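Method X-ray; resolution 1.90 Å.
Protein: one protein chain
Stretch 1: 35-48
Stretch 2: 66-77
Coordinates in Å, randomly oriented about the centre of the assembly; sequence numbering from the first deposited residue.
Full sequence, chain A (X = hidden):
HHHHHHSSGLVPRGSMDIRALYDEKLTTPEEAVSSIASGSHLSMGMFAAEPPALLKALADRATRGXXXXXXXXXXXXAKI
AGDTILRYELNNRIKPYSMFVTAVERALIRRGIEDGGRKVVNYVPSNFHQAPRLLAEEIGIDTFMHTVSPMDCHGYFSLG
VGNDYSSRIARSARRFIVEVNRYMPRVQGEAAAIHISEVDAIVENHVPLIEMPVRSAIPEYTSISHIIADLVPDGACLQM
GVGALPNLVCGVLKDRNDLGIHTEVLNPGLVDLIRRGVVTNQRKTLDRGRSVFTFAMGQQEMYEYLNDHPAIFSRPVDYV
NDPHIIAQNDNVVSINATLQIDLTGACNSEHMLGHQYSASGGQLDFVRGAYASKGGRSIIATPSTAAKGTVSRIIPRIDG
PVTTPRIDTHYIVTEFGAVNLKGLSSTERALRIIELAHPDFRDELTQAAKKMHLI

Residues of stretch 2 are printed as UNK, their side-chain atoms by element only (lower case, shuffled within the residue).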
# COMPACT_ATOMS: atom_id res chain seq x y z
N SER A 35 34.83 -17.83 -10.84
CA SER A 35 34.80 -16.84 -11.92
C SER A 35 33.86 -15.67 -11.67
O SER A 35 33.72 -14.81 -12.52
CB SER A 35 34.46 -17.50 -13.26
OG SER A 35 33.16 -18.06 -13.20
N ILE A 36 33.24 -15.63 -10.49
CA ILE A 36 32.42 -14.50 -10.09
C ILE A 36 33.31 -13.26 -10.03
O ILE A 36 34.34 -13.27 -9.37
CB ILE A 36 31.77 -14.74 -8.70
CG1 ILE A 36 30.79 -15.93 -8.76
CG2 ILE A 36 31.05 -13.48 -8.23
CD1 ILE A 36 30.29 -16.39 -7.40
N ALA A 37 32.91 -12.20 -10.74
CA ALA A 37 33.71 -10.97 -10.77
C ALA A 37 33.62 -10.17 -9.48
O ALA A 37 32.57 -10.17 -8.80
CB ALA A 37 33.30 -10.10 -11.97
N SER A 38 34.70 -9.48 -9.12
CA SER A 38 34.63 -8.50 -8.06
C SER A 38 33.76 -7.36 -8.58
O SER A 38 33.57 -7.21 -9.78
CB SER A 38 36.04 -7.98 -7.73
OG SER A 38 36.79 -8.97 -7.03
N GLY A 39 33.22 -6.55 -7.68
CA GLY A 39 32.39 -5.44 -8.11
C GLY A 39 31.13 -5.86 -8.85
O GLY A 39 30.58 -5.08 -9.63
N SER A 40 30.68 -7.10 -8.63
CA SER A 40 29.46 -7.59 -9.29
C SER A 40 28.32 -7.79 -8.29
O SER A 40 28.48 -7.55 -7.09
CB SER A 40 29.73 -8.89 -10.07
OG SER A 40 30.03 -9.97 -9.21
N HIS A 41 27.16 -8.21 -8.81
CA HIS A 41 25.96 -8.39 -7.98
C HIS A 41 25.59 -9.87 -7.93
O HIS A 41 25.38 -10.50 -8.97
CB HIS A 41 24.76 -7.62 -8.55
CG HIS A 41 24.93 -6.13 -8.58
ND1 HIS A 41 24.06 -5.30 -9.26
CD2 HIS A 41 25.85 -5.32 -8.01
CE1 HIS A 41 24.44 -4.04 -9.11
NE2 HIS A 41 25.53 -4.02 -8.36
N LEU A 42 25.51 -10.42 -6.73
CA LEU A 42 25.09 -11.80 -6.55
C LEU A 42 23.79 -11.86 -5.76
O LEU A 42 23.56 -11.04 -4.88
CB LEU A 42 26.18 -12.60 -5.83
CG LEU A 42 25.88 -14.09 -5.61
CD1 LEU A 42 27.04 -14.96 -6.02
CD2 LEU A 42 25.54 -14.33 -4.17
N SER A 43 22.95 -12.84 -6.08
CA SER A 43 21.77 -13.10 -5.26
C SER A 43 21.66 -14.60 -5.06
O SER A 43 22.37 -15.38 -5.70
CB SER A 43 20.50 -12.54 -5.92
OG SER A 43 19.36 -12.67 -5.07
N MET A 44 20.79 -15.01 -4.15
CA MET A 44 20.64 -16.42 -3.83
C MET A 44 19.20 -16.67 -3.40
O MET A 44 18.45 -15.73 -3.19
CB MET A 44 21.58 -16.81 -2.69
CG MET A 44 21.39 -15.92 -1.45
SD MET A 44 22.57 -16.34 -0.14
CE MET A 44 22.28 -15.00 1.02
N GLY A 45 18.85 -17.95 -3.28
CA GLY A 45 17.52 -18.32 -2.85
C GLY A 45 17.25 -17.93 -1.41
O GLY A 45 18.16 -17.52 -0.67
N MET A 46 16.00 -18.07 -0.98
CA MET A 46 15.60 -17.71 0.38
C MET A 46 15.66 -18.86 1.38
O MET A 46 15.24 -19.98 1.08
CB MET A 46 14.17 -17.17 0.38
CG MET A 46 13.92 -15.99 -0.53
SD MET A 46 12.17 -15.54 -0.55
CE MET A 46 11.96 -14.92 1.11
N PHE A 47 16.18 -18.59 2.58
CA PHE A 47 16.19 -19.59 3.64
C PHE A 47 16.90 -20.90 3.31
O PHE A 47 18.10 -20.93 3.03
CB PHE A 47 14.78 -19.86 4.19
CG PHE A 47 14.78 -20.41 5.58
CD1 PHE A 47 15.35 -19.70 6.62
CD2 PHE A 47 14.21 -21.64 5.86
CE1 PHE A 47 15.35 -20.20 7.91
CE2 PHE A 47 14.21 -22.15 7.14
CZ PHE A 47 14.78 -21.43 8.17
N ALA A 48 16.13 -21.98 3.34
CA ALA A 48 16.62 -23.33 3.08
C ALA A 48 17.21 -23.40 1.68
O ALA A 48 18.03 -24.27 1.38
CB ALA A 48 15.50 -24.35 3.24
N UNK A 66 40.63 -13.17 -2.56
CA UNK A 66 40.59 -13.42 -4.00
C UNK A 66 39.32 -12.84 -4.65
O UNK A 66 39.07 -13.04 -5.84
o UNK A 66 39.89 -16.18 -6.13
c UNK A 66 40.69 -14.93 -4.24
o UNK A 66 41.52 -14.74 -6.48
c UNK A 66 40.70 -15.30 -5.72
N UNK A 67 38.52 -12.12 -3.86
CA UNK A 67 37.36 -11.41 -4.40
C UNK A 67 37.05 -10.22 -3.51
O UNK A 67 37.36 -10.24 -2.32
c UNK A 67 35.01 -11.60 -5.36
c UNK A 67 33.88 -12.51 -5.78
c UNK A 67 36.10 -12.31 -4.55
c UNK A 67 35.57 -12.74 -3.19
N UNK A 68 36.45 -9.19 -4.10
CA UNK A 68 36.09 -8.01 -3.35
C UNK A 68 34.93 -7.26 -3.97
O UNK A 68 34.51 -7.57 -5.09
N UNK A 69 34.44 -6.27 -3.23
CA UNK A 69 33.33 -5.43 -3.65
C UNK A 69 32.19 -6.25 -4.23
O UNK A 69 31.59 -5.88 -5.23
c UNK A 69 32.74 -3.27 -4.82
o UNK A 69 32.63 -2.67 -5.91
o UNK A 69 32.00 -3.03 -3.83
c UNK A 69 33.77 -4.36 -4.66
N UNK A 70 31.88 -7.37 -3.58
CA UNK A 70 30.78 -8.22 -4.04
C UNK A 70 29.52 -7.89 -3.25
O UNK A 70 29.46 -8.08 -2.04
c UNK A 70 30.04 -10.68 -4.37
c UNK A 70 29.90 -10.60 -5.89
c UNK A 70 31.13 -9.70 -3.88
c UNK A 70 30.37 -12.10 -3.94
N UNK A 71 28.52 -7.37 -3.94
CA UNK A 71 27.26 -7.05 -3.28
C UNK A 71 26.38 -8.28 -3.35
O UNK A 71 26.24 -8.89 -4.41
c UNK A 71 26.33 -1.02 -4.64
c UNK A 71 27.25 -4.56 -3.86
c UNK A 71 26.57 -5.90 -4.00
n UNK A 71 26.95 -2.15 -4.31
n UNK A 71 25.09 -1.07 -5.11
c UNK A 71 26.36 -3.47 -4.43
n UNK A 71 26.94 0.14 -4.49
N UNK A 72 25.79 -8.66 -2.21
CA UNK A 72 24.85 -9.78 -2.21
C UNK A 72 23.48 -9.26 -1.83
O UNK A 72 23.28 -8.74 -0.71
c UNK A 72 26.68 -11.41 -1.63
c UNK A 72 25.29 -10.90 -1.24
c UNK A 72 24.26 -12.05 -1.24
N UNK A 73 22.54 -9.38 -2.77
CA UNK A 73 21.17 -8.93 -2.60
C UNK A 73 20.29 -10.15 -2.29
O UNK A 73 20.27 -11.12 -3.05
c UNK A 73 21.30 -6.94 -4.23
c UNK A 73 22.53 -6.86 -4.89
o UNK A 73 22.99 -3.21 -5.22
c UNK A 73 20.67 -8.27 -3.89
c UNK A 73 23.10 -5.62 -5.22
c UNK A 73 20.65 -5.75 -3.91
c UNK A 73 21.21 -4.50 -4.25
c UNK A 73 22.44 -4.45 -4.89
N UNK A 74 19.54 -10.12 -1.19
CA UNK A 74 18.86 -11.33 -0.75
C UNK A 74 17.77 -11.06 0.29
O UNK A 74 17.76 -9.98 0.90
o UNK A 74 22.03 -10.17 4.67
c UNK A 74 20.54 -11.68 3.55
c UNK A 74 20.02 -12.20 2.37
c UNK A 74 19.89 -12.30 -0.15
c UNK A 74 21.99 -10.25 2.29
c UNK A 74 21.52 -10.70 3.50
c UNK A 74 20.48 -11.76 1.14
c UNK A 74 21.46 -10.78 1.11
N UNK A 75 16.91 -12.06 0.50
CA UNK A 75 15.80 -12.02 1.45
C UNK A 75 15.81 -13.28 2.32
O UNK A 75 16.33 -14.32 1.91
c UNK A 75 14.46 -12.04 0.71
c UNK A 75 14.50 -10.46 -1.23
c UNK A 75 13.26 -9.85 0.71
c UNK A 75 12.89 -8.67 0.10
c UNK A 75 14.13 -9.28 -1.84
c UNK A 75 13.32 -8.38 -1.18
c UNK A 75 14.08 -10.75 0.06
N UNK A 76 15.21 -13.21 3.51
CA UNK A 76 15.09 -14.38 4.39
C UNK A 76 16.36 -15.17 4.73
O UNK A 76 16.49 -16.33 4.36
c UNK A 76 13.31 -16.11 4.98
c UNK A 76 14.00 -15.32 3.88
o UNK A 76 12.27 -14.10 5.74
c UNK A 76 12.70 -15.23 6.06
o UNK A 76 12.66 -15.66 7.23
N UNK A 77 17.29 -14.52 5.42
CA UNK A 77 18.56 -15.13 5.81
C UNK A 77 18.44 -16.35 6.72
O UNK A 77 17.55 -16.43 7.57
o UNK A 77 19.18 -12.79 6.05
c UNK A 77 20.93 -14.44 6.31
c UNK A 77 19.46 -14.11 6.54
O HOH W 1 29.35 -4.56 -6.40

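Position 66 carries two carbons, the second bearing two oxygens, which is the short carboxylate of aspartate. D66 makes no contact with stretch 1, and one of its carboxylate oxygens is hydrogen-bonded elsewhere in the structure.

Position 67 has four carbons, forked at the first, with one arm two carbons long. The end of the longer arm packs against I36. A fork at CB with unequal arms identifies isoleucine, and I67 CD1 lies 3.9 Å from I36 CG2.

At position 68 there are no side-chain atoms, so the residue is glycine. Its backbone is held at both polar atoms: G68 N donates to S38 OG (3.0 Å), and G68 O accepts from G39 N (3.1 Å). An ideal CB would stand 4.3 Å from S38 OG, so the contact leaves room for one.

Position 69 again shows two carbons, the second with two oxygens, and is aspartate. Its backbone oxygen is the more engaged part: G39 CA approaches D69 O to 3.0 Å in a CA-H...O contact, and a water bridges D69 O (2.9 Å) and S40 O (3.2 Å), donating to each.

Four carbons forked at the second mark position 70 as leucine. One methyl, L70 CD1, reaches I36 CG2 at 3.9 Å and L42 CB at 4.2 Å.

Position 71 has three carbons, a nitrogen, then a carbon with two more nitrogens: a guanidinium, hence arginine. The extended chain passes H41, with R71 CD 4.1 Å from H41 NE2.

At position 72 one carbon carries two more, the compact fork of valine. V72 CG1 packs 3.9 Å from L42 CD2 and 4.2 Å from M44 CE.

Position 73 is one carbon followed by a six-carbon ring bearing an oxygen, a tyrosine. The edge of the Y73 ring points toward the face of H41, with centroids 5.2 Å apart and planes at 63°. Within the stretch, R71 NH1 donates to Y73 OH (3.0 Å).

The same atoms recur at position 74, also tyrosine; M44 CE lies 3.7 Å from Y74 CG.

Position 75 has one carbon and a six-carbon ring without oxygen, so it is phenylalanine. The ring leads away from stretch 1, leaving F75 CB 3.8 Å from M46 CE.

Three carbons, the third with two oxygens, make position 76 glutamate. E76 CB lies 3.5 Å from M46 CE, while E76 O accepts from F47 N (2.9 Å).

Position 77, one carbon bearing an oxygen and a carbon, is threonine; T77 O sits near the edge of the F47 ring.

The contact is built on parallel strand pairing. R71 N to S40 O (3.2 Å), L42 N to R71 O (2.9 Å) and Y73 N to L42 O (2.9 Å) form its ladder, which S43 OG extends by donating to Y73 O (2.7 Å). H41 and R71 share one face, while L42 and V72 pack on the other.

Stretch 2 (66-77) DIGDLRVYYFET
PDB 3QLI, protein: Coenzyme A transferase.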